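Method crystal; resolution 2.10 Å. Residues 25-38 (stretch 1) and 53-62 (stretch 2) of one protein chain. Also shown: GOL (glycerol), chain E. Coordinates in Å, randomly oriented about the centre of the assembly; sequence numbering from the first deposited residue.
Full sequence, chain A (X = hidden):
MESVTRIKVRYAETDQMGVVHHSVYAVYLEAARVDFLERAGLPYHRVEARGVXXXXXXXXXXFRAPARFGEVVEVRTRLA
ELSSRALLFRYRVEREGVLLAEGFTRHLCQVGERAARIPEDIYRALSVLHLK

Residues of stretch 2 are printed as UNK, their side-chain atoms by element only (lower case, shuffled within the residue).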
# COMPACT_ATOMS: atom_id res chain seq x y z
N TYR A 25 1.73 -7.30 -6.90
CA TYR A 25 1.49 -8.70 -7.22
C TYR A 25 1.51 -9.66 -6.03
O TYR A 25 0.72 -10.60 -5.97
CB TYR A 25 2.47 -9.15 -8.30
CG TYR A 25 2.13 -8.57 -9.67
CD1 TYR A 25 1.45 -9.33 -10.63
CD2 TYR A 25 2.49 -7.26 -10.01
CE1 TYR A 25 1.14 -8.80 -11.89
CE2 TYR A 25 2.18 -6.72 -11.26
CZ TYR A 25 1.51 -7.50 -12.19
OH TYR A 25 1.23 -6.98 -13.44
N ALA A 26 2.39 -9.42 -5.07
CA ALA A 26 2.44 -10.29 -3.90
C ALA A 26 1.11 -10.21 -3.15
O ALA A 26 0.68 -11.19 -2.55
CB ALA A 26 3.59 -9.88 -2.97
N VAL A 27 0.46 -9.05 -3.19
CA VAL A 27 -0.82 -8.88 -2.53
C VAL A 27 -1.88 -9.69 -3.29
O VAL A 27 -2.74 -10.33 -2.67
CB VAL A 27 -1.22 -7.39 -2.46
CG1 VAL A 27 -2.65 -7.24 -1.98
CG2 VAL A 27 -0.28 -6.64 -1.50
N TYR A 28 -1.81 -9.67 -4.62
CA TYR A 28 -2.74 -10.43 -5.45
C TYR A 28 -2.53 -11.92 -5.15
O TYR A 28 -3.50 -12.67 -5.06
CB TYR A 28 -2.46 -10.19 -6.93
CG TYR A 28 -2.84 -8.83 -7.47
CD1 TYR A 28 -2.54 -8.49 -8.79
CD2 TYR A 28 -3.52 -7.89 -6.69
CE1 TYR A 28 -2.89 -7.26 -9.32
CE2 TYR A 28 -3.88 -6.65 -7.21
CZ TYR A 28 -3.56 -6.34 -8.54
OH TYR A 28 -3.94 -5.14 -9.12
N LEU A 29 -1.28 -12.33 -5.00
CA LEU A 29 -0.98 -13.73 -4.68
C LEU A 29 -1.58 -14.10 -3.32
O LEU A 29 -2.11 -15.20 -3.15
CB LEU A 29 0.54 -13.98 -4.64
CG LEU A 29 1.32 -13.78 -5.94
CD1 LEU A 29 2.71 -14.38 -5.81
CD2 LEU A 29 0.58 -14.46 -7.10
N GLU A 30 -1.48 -13.19 -2.36
CA GLU A 30 -2.01 -13.42 -1.03
C GLU A 30 -3.53 -13.56 -1.08
O GLU A 30 -4.10 -14.45 -0.45
CB GLU A 30 -1.61 -12.28 -0.09
CG GLU A 30 -2.20 -12.37 1.33
CD GLU A 30 -1.76 -11.21 2.22
OE1 GLU A 30 -0.90 -11.42 3.11
OE2 GLU A 30 -2.26 -10.08 2.03
N ALA A 31 -4.18 -12.69 -1.83
CA ALA A 31 -5.64 -12.74 -1.95
C ALA A 31 -6.06 -14.10 -2.52
O ALA A 31 -7.00 -14.72 -2.02
CB ALA A 31 -6.13 -11.61 -2.85
N ALA A 32 -5.34 -14.56 -3.55
CA ALA A 32 -5.63 -15.84 -4.19
C ALA A 32 -5.37 -16.99 -3.22
O ALA A 32 -6.16 -17.93 -3.13
CB ALA A 32 -4.78 -16.01 -5.44
N ARG A 33 -4.25 -16.91 -2.51
CA ARG A 33 -3.90 -17.93 -1.53
C ARG A 33 -5.01 -18.02 -0.46
O ARG A 33 -5.48 -19.11 -0.11
CB ARG A 33 -2.55 -17.59 -0.88
CG ARG A 33 -2.13 -18.55 0.23
CD ARG A 33 -0.68 -18.34 0.72
NE ARG A 33 -0.39 -17.03 1.32
CZ ARG A 33 0.13 -15.99 0.66
NH1 ARG A 33 0.41 -16.09 -0.63
NH2 ARG A 33 0.40 -14.86 1.30
N VAL A 34 -5.44 -16.86 0.03
CA VAL A 34 -6.48 -16.78 1.04
C VAL A 34 -7.81 -17.37 0.54
O VAL A 34 -8.52 -18.06 1.27
CB VAL A 34 -6.68 -15.30 1.47
CG1 VAL A 34 -8.04 -15.11 2.12
CG2 VAL A 34 -5.56 -14.89 2.43
N ASP A 35 -8.14 -17.08 -0.71
CA ASP A 35 -9.36 -17.57 -1.33
C ASP A 35 -9.27 -19.10 -1.45
O ASP A 35 -10.23 -19.82 -1.18
CB ASP A 35 -9.52 -16.91 -2.70
CG ASP A 35 -10.83 -17.27 -3.39
OD1 ASP A 35 -11.87 -17.34 -2.71
OD2 ASP A 35 -10.82 -17.45 -4.62
N PHE A 36 -8.09 -19.58 -1.85
CA PHE A 36 -7.84 -21.02 -2.00
C PHE A 36 -8.09 -21.72 -0.67
O PHE A 36 -8.86 -22.69 -0.60
CB PHE A 36 -6.38 -21.21 -2.45
CG PHE A 36 -5.95 -22.65 -2.57
CD1 PHE A 36 -5.57 -23.38 -1.46
CD2 PHE A 36 -5.87 -23.26 -3.83
CE1 PHE A 36 -5.11 -24.69 -1.58
CE2 PHE A 36 -5.41 -24.57 -3.97
CZ PHE A 36 -5.03 -25.29 -2.85
N LEU A 37 -7.46 -21.22 0.39
CA LEU A 37 -7.62 -21.78 1.72
C LEU A 37 -9.07 -21.74 2.19
O LEU A 37 -9.55 -22.70 2.81
CB LEU A 37 -6.74 -21.03 2.71
CG LEU A 37 -5.25 -21.39 2.65
CD1 LEU A 37 -4.46 -20.42 3.50
CD2 LEU A 37 -5.04 -22.82 3.14
N GLU A 38 -9.78 -20.65 1.91
CA GLU A 38 -11.17 -20.56 2.32
C GLU A 38 -11.99 -21.63 1.58
O GLU A 38 -12.68 -22.44 2.21
CB GLU A 38 -11.71 -19.16 2.04
CG GLU A 38 -13.22 -19.00 2.22
CD GLU A 38 -13.65 -17.54 2.22
OE1 GLU A 38 -13.68 -16.92 3.30
OE2 GLU A 38 -13.97 -17.00 1.13
N UNK A 53 -0.38 -19.91 12.03
CA UNK A 53 -0.01 -18.99 10.96
C UNK A 53 0.79 -19.65 9.84
O UNK A 53 1.49 -20.63 10.06
c UNK A 53 0.04 -17.16 15.20
c UNK A 53 0.21 -17.23 12.78
c UNK A 53 -0.94 -16.17 15.11
c UNK A 53 -0.77 -16.26 12.70
c UNK A 53 -1.35 -15.72 13.86
c UNK A 53 0.62 -17.68 14.04
c UNK A 53 0.81 -17.83 11.54
N UNK A 54 0.69 -19.08 8.65
CA UNK A 54 1.42 -19.55 7.49
C UNK A 54 2.27 -18.40 6.98
O UNK A 54 2.04 -17.89 5.88
c UNK A 54 0.25 -22.24 7.47
c UNK A 54 -0.31 -21.23 6.70
c UNK A 54 -1.76 -23.54 7.29
c UNK A 54 -2.33 -22.54 6.52
c UNK A 54 -0.47 -23.40 7.76
c UNK A 54 -1.61 -21.40 6.23
c UNK A 54 0.46 -19.99 6.38
N UNK A 55 3.25 -17.95 7.77
CA UNK A 55 4.08 -16.84 7.32
C UNK A 55 4.89 -17.19 6.07
O UNK A 55 5.26 -18.36 5.85
c UNK A 55 3.69 -18.45 9.09
c UNK A 55 4.97 -16.56 8.54
c UNK A 55 5.11 -17.91 9.16
N UNK A 56 5.15 -16.17 5.26
CA UNK A 56 5.91 -16.30 4.02
C UNK A 56 7.40 -16.31 4.32
O UNK A 56 7.92 -15.41 4.97
c UNK A 56 6.49 -15.19 1.82
c UNK A 56 5.62 -15.10 3.07
c UNK A 56 4.14 -15.07 2.72
N UNK A 57 8.10 -17.35 3.86
CA UNK A 57 9.54 -17.41 4.08
C UNK A 57 10.28 -17.12 2.78
O UNK A 57 11.45 -16.78 2.79
c UNK A 57 9.99 -18.77 4.64
c UNK A 57 9.45 -18.94 6.05
c UNK A 57 9.51 -19.90 3.75
N UNK A 58 9.58 -17.26 1.66
CA UNK A 58 10.18 -16.95 0.37
C UNK A 58 9.14 -16.60 -0.68
O UNK A 58 8.08 -17.22 -0.76
o UNK A 58 13.24 -18.60 -3.07
c UNK A 58 12.56 -18.84 -2.05
c UNK A 58 11.81 -17.69 -1.42
o UNK A 58 12.48 -19.97 -1.52
c UNK A 58 11.05 -18.09 -0.15
N UNK A 59 9.47 -15.60 -1.49
CA UNK A 59 8.57 -15.14 -2.55
C UNK A 59 9.36 -15.10 -3.86
O UNK A 59 10.56 -14.83 -3.87
c UNK A 59 6.01 -13.63 -3.71
c UNK A 59 7.10 -11.52 -2.91
c UNK A 59 8.04 -13.74 -2.23
c UNK A 59 7.34 -12.97 -3.35
N UNK A 60 8.67 -15.39 -4.95
CA UNK A 60 9.31 -15.36 -6.25
C UNK A 60 8.28 -14.96 -7.29
O UNK A 60 7.20 -15.54 -7.35
N UNK A 61 8.62 -13.98 -8.12
CA UNK A 61 7.71 -13.52 -9.15
C UNK A 61 8.41 -13.19 -10.45
O UNK A 61 9.45 -12.53 -10.45
c UNK A 61 5.58 -12.55 -7.98
c UNK A 61 4.49 -12.77 -9.03
c UNK A 61 6.92 -12.29 -8.67
c UNK A 61 5.23 -11.37 -7.09
N UNK A 62 7.83 -13.65 -11.55
CA UNK A 62 8.36 -13.37 -12.87
C UNK A 62 7.25 -12.64 -13.61
O UNK A 62 6.16 -13.18 -13.80
c UNK A 62 8.75 -14.66 -13.62
c UNK A 62 9.24 -14.34 -15.03
o UNK A 62 9.79 -15.32 -12.89
C1 GOL E . 0.70 -14.48 7.31
O1 GOL E . 2.00 -14.63 7.87
C2 GOL E . 0.82 -14.30 5.80
O2 GOL E . 1.45 -15.45 5.25
C3 GOL E . -0.57 -14.14 5.18
O3 GOL E . -0.43 -13.99 3.77
O HOH W 1 -0.32 -16.95 4.12

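Position 53 has seven side-chain carbons, one leading into a six-membered ring without oxygen, and is out of reach of stretch 1; it is Phe53. Position 54 repeats that pattern, one carbon and a six-carbon ring, but its CA-to-CB bond points toward the helix and its ring edge meets Leu37. This is Phe54, with Leu37 CD1 lying near the ring plane, 4.1 Å from Phe54 CD1.

At position 55 three carbons close a ring onto the backbone nitrogen, which identifies Pro55; its CA-to-CB bond points away from the helix. Position 56 carries three carbons, one bearing the other two; its CA-to-CB bond points toward the helix, and it touches Arg33. It is Val56, whose CG2 lies 4.0 Å from Arg33 NH2, oblique to the guanidinium.

Position 57 has the same three-carbon fork but is out of reach of the helix, at the corner where the chain turns: Val57. Position 58 has three carbons in line, the third carrying two oxygens. This is Glu58, which is also out of reach.

Position 59 has four carbons, forked at the second; its CA-to-CB bond points toward the helix, and it touches Ala26 and Leu29. The fork beyond CB excludes isoleucine and gives Leu59; its CD2 is 3.9 Å from Ala26 CB and its CD1 4.0 Å from Leu29 CD1. Position 60 has no side-chain atoms, hence Gly60. Position 61 again shows four carbons forked at the second; its CA-to-CB bond points toward the helix, and it touches Tyr25, Ala26 and Leu29. It is Leu61, with CD1 3.7 Å from Tyr25 CB and CD2 4.0 Å from Leu29 CD1. Position 62 has one carbon carrying an oxygen and a carbon, the pattern of Thr62, and its side chain is out of reach of stretch 1.

The contact is mainly apolar packing, burying 329 Å² in total, and no direct hydrogen bond crosses it. Strand alternation brings Leu59 and Leu61 onto the helix side, where Leu29 touches both; the axes cross at 112°. Farther along the helix, polar groups are linked indirectly. Arg33 NE donates to a water (2.8 Å from NE to the water oxygen), which in turn donates to Phe54 O (3.1 Å from that oxygen). A glycerol, probably from the crystallisation liquor, adds a second bridge: its O3 accepts from Arg33 NH2 and donates to Glu30 OE1, each 2.7 Å from O3, while its O2 donates to Phe54 O at 2.6 Å, although that carbonyl oxygen's placement is less certain.

Stretch 2, residues 53-62: FFPVVELGLT
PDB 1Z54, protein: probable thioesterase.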